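Local coordinates for secreted effector protein SopD (Salmonella typhimurium, PDB 5CPC) that contributes to replication in macrophages and, together with SopB, to membrane fission and macropinosome formation during host cell invasion, at residues S206-E211 and I291-L295. Coordinates in Å, arbitrary orientation, origin at the centre of the assembly. Numbering follows the deposited sequence.
Sequences SLTADE and ILEKL
A capping box opens the short helix that packs against residues 291-295, a regular stretch of α-helix in which Leu295 N donates to Ile291 O at 3.0 Å. In segment 206-211, Ser206 is turned (phi/psi -107/19°), Leu207 and Thr208 are extended, and the chain turns helical at Ala209, with Thr208 (phi/psi -83/168°) as N-cap. The p rotamer of Thr208 lets its OG1 accept from Glu211 N at 3.2 Å; in return Thr208 N donates to Glu211 OE1, also at 3.2 Å. Glu211 takes chi1 m and chi2 t with chi3 near -36°, so that while OE1 closes the box, OE2 accepts from Lys294 NZ at 2.9 Å in a salt bridge. One carboxylate thus both caps its own helix and ties it to helix 285-298. Lys294 reaches across with chi1 and chi2 t, then bends at chi3 (m), and its CD passes 4.0 Å from Ser206 OG. Next to this polar bridge, on the buried side, lies an apolar layer. Leu207, in the m,t rotamer, places CD2 3.8 Å from both Ile291 CG2 and Leu295 CD2, touching two side chains one helical turn apart. Ile291 (m,t) sets CD1 4.0 Å from Glu211 CB. The CA atoms pair as Glu211 with Ile291 (6.9 Å) and Ser206 with Leu295 (8.0 Å), and the two segments bury 302 Å² in all. The contact joins the start of helix 209-215 to helix 285-298 far from the chain's centre; Leu215 meets both Leu207 and Leu295, Met214 touches Ile291, and Leu292 packs on Phe243 of strand 240-245.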
ATOM      1  N   SER A 206      12.551  26.746  10.153  1.00 44.83           N
ATOM      2  CA  SER A 206      13.424  26.999  11.239  1.00 44.47           C
ATOM      3  C   SER A 206      14.662  26.065  11.241  1.00 43.06           C
ATOM      4  O   SER A 206      15.247  25.890  12.288  1.00 42.68           O
ATOM      5  CB  SER A 206      12.647  26.749  12.533  1.00 44.56           C
ATOM      6  OG  SER A 206      12.352  25.380  12.603  1.00 46.89           O
ATOM      7  N   LEU A 207      15.003  25.430  10.105  1.00 40.52           N
ATOM      8  CA  LEU A 207      16.027  24.370  10.083  1.00 39.39           C
ATOM      9  C   LEU A 207      17.351  25.007   9.683  1.00 39.08           C
ATOM     10  O   LEU A 207      17.380  25.878   8.840  1.00 38.53           O
ATOM     11  CB  LEU A 207      15.705  23.302   9.026  1.00 38.69           C
ATOM     12  CG  LEU A 207      14.404  22.506   9.280  1.00 41.38           C
ATOM     13  CD1 LEU A 207      14.284  21.343   8.292  1.00 40.35           C
ATOM     14  CD2 LEU A 207      14.442  21.959  10.812  1.00 34.02           C
ATOM     15  N   THR A 208      18.420  24.568  10.305  1.00 37.88           N
ATOM     16  CA  THR A 208      19.741  25.061   9.969  1.00 38.65           C
ATOM     17  C   THR A 208      20.193  24.247   8.751  1.00 39.21           C
ATOM     18  O   THR A 208      19.573  23.226   8.427  1.00 38.15           O
ATOM     19  CB  THR A 208      20.711  24.802  11.101  1.00 36.46           C
ATOM     20  OG1 THR A 208      20.842  23.402  11.200  1.00 37.52           O
ATOM     21  CG2 THR A 208      20.233  25.386  12.509  1.00 37.24           C
ATOM     22  N   ALA A 209      21.267  24.683   8.099  1.00 38.71           N
ATOM     23  CA  ALA A 209      21.764  23.954   6.930  1.00 40.92           C
ATOM     24  C   ALA A 209      22.145  22.491   7.351  1.00 40.77           C
ATOM     25  O   ALA A 209      21.853  21.561   6.593  1.00 38.50           O
ATOM     26  CB  ALA A 209      22.988  24.688   6.295  1.00 42.43           C
ATOM     27  N   ASP A 210      22.749  22.303   8.546  1.00 39.41           N
ATOM     28  CA  ASP A 210      23.079  20.918   9.053  1.00 40.21           C
ATOM     29  C   ASP A 210      21.816  19.995   9.172  1.00 40.54           C
ATOM     30  O   ASP A 210      21.834  18.822   8.760  1.00 40.08           O
ATOM     31  CB  ASP A 210      23.874  20.972  10.398  1.00 38.27           C
ATOM     32  CG  ASP A 210      25.327  21.550  10.201  1.00 44.44           C
ATOM     33  OD1 ASP A 210      25.880  21.495   9.074  1.00 49.73           O
ATOM     34  OD2 ASP A 210      25.900  22.101  11.147  1.00 46.20           O
ATOM     35  N   GLU A 211      20.740  20.543   9.766  1.00 40.20           N
ATOM     36  CA  GLU A 211      19.437  19.817   9.898  1.00 39.54           C
ATOM     37  C   GLU A 211      18.828  19.397   8.561  1.00 40.09           C
ATOM     38  O   GLU A 211      18.351  18.260   8.404  1.00 41.29           O
ATOM     39  CB  GLU A 211      18.466  20.672  10.741  1.00 37.10           C
ATOM     40  CG  GLU A 211      19.057  20.785  12.183  1.00 34.40           C
ATOM     41  CD  GLU A 211      18.208  21.592  13.114  1.00 38.78           C
ATOM     42  OE1 GLU A 211      17.594  22.576  12.693  1.00 37.74           O
ATOM     43  OE2 GLU A 211      18.177  21.245  14.302  1.00 47.85           O
ATOM     44  N   ILE A 291      14.893  16.404  15.032  1.00 33.71           N
ATOM     45  CA  ILE A 291      14.495  17.421  14.066  1.00 33.06           C
ATOM     46  C   ILE A 291      13.018  17.339  13.623  1.00 34.36           C
ATOM     47  O   ILE A 291      12.329  18.338  13.472  1.00 37.17           O
ATOM     48  CB  ILE A 291      15.403  17.270  12.750  1.00 33.46           C
ATOM     49  CG1 ILE A 291      16.896  17.454  13.083  1.00 36.32           C
ATOM     50  CG2 ILE A 291      14.957  18.301  11.731  1.00 32.26           C
ATOM     51  CD1 ILE A 291      17.861  16.930  12.018  1.00 36.36           C
ATOM     52  N   LEU A 292      12.535  16.135  13.370  1.00 34.17           N
ATOM     53  CA  LEU A 292      11.111  15.900  13.131  1.00 35.24           C
ATOM     54  C   LEU A 292      10.293  16.470  14.252  1.00 34.97           C
ATOM     55  O   LEU A 292       9.286  17.154  14.022  1.00 34.20           O
ATOM     56  CB  LEU A 292      10.853  14.350  12.986  1.00 33.45           C
ATOM     57  CG  LEU A 292      11.526  13.747  11.742  1.00 34.60           C
ATOM     58  CD1 LEU A 292      11.275  12.256  11.639  1.00 40.19           C
ATOM     59  CD2 LEU A 292      11.132  14.438  10.412  1.00 31.03           C
ATOM     60  N   GLU A 293      10.728  16.215  15.479  1.00 37.57           N
ATOM     61  CA  GLU A 293       9.924  16.706  16.627  1.00 40.17           C
ATOM     62  C   GLU A 293       9.806  18.209  16.571  1.00 41.19           C
ATOM     63  O   GLU A 293       8.712  18.773  16.849  1.00 41.39           O
ATOM     64  CB  GLU A 293      10.523  16.300  17.988  1.00 41.09           C
ATOM     65  CG  GLU A 293       9.653  16.809  19.147  1.00 47.17           C
ATOM     66  CD  GLU A 293      10.344  16.784  20.477  1.00 55.85           C
ATOM     67  OE1 GLU A 293       9.663  16.478  21.457  1.00 61.80           O
ATOM     68  OE2 GLU A 293      11.554  17.098  20.590  1.00 60.87           O
ATOM     69  N   LYS A 294      10.917  18.867  16.163  1.00 41.46           N
ATOM     70  CA  LYS A 294      10.953  20.336  16.098  1.00 41.87           C
ATOM     71  C   LYS A 294       9.987  20.781  15.034  1.00 40.17           C
ATOM     72  O   LYS A 294       9.208  21.692  15.259  1.00 41.77           O
ATOM     73  CB  LYS A 294      12.388  20.840  15.817  1.00 43.53           C
ATOM     74  CG  LYS A 294      12.553  22.326  15.323  1.00 49.47           C
ATOM     75  CD  LYS A 294      14.111  22.733  14.972  1.00 53.75           C
ATOM     76  CE  LYS A 294      15.103  22.560  16.141  1.00 60.34           C
ATOM     77  NZ  LYS A 294      15.932  21.241  16.151  1.00 64.27           N
ATOM     78  N   LEU A 295      10.028  20.149  13.871  1.00 39.09           N
ATOM     79  CA  LEU A 295       9.123  20.479  12.772  1.00 39.45           C
ATOM     80  C   LEU A 295       7.638  20.216  13.147  1.00 39.71           C
ATOM     81  O   LEU A 295       6.729  21.024  12.874  1.00 40.32           O
ATOM     82  CB  LEU A 295       9.514  19.646  11.562  1.00 40.50           C
ATOM     83  CG  LEU A 295      10.868  19.969  10.922  1.00 40.53           C
ATOM     84  CD1 LEU A 295      11.203  18.983   9.785  1.00 41.39           C
ATOM     85  CD2 LEU A 295      10.737  21.393  10.394  1.00 41.31           C
TER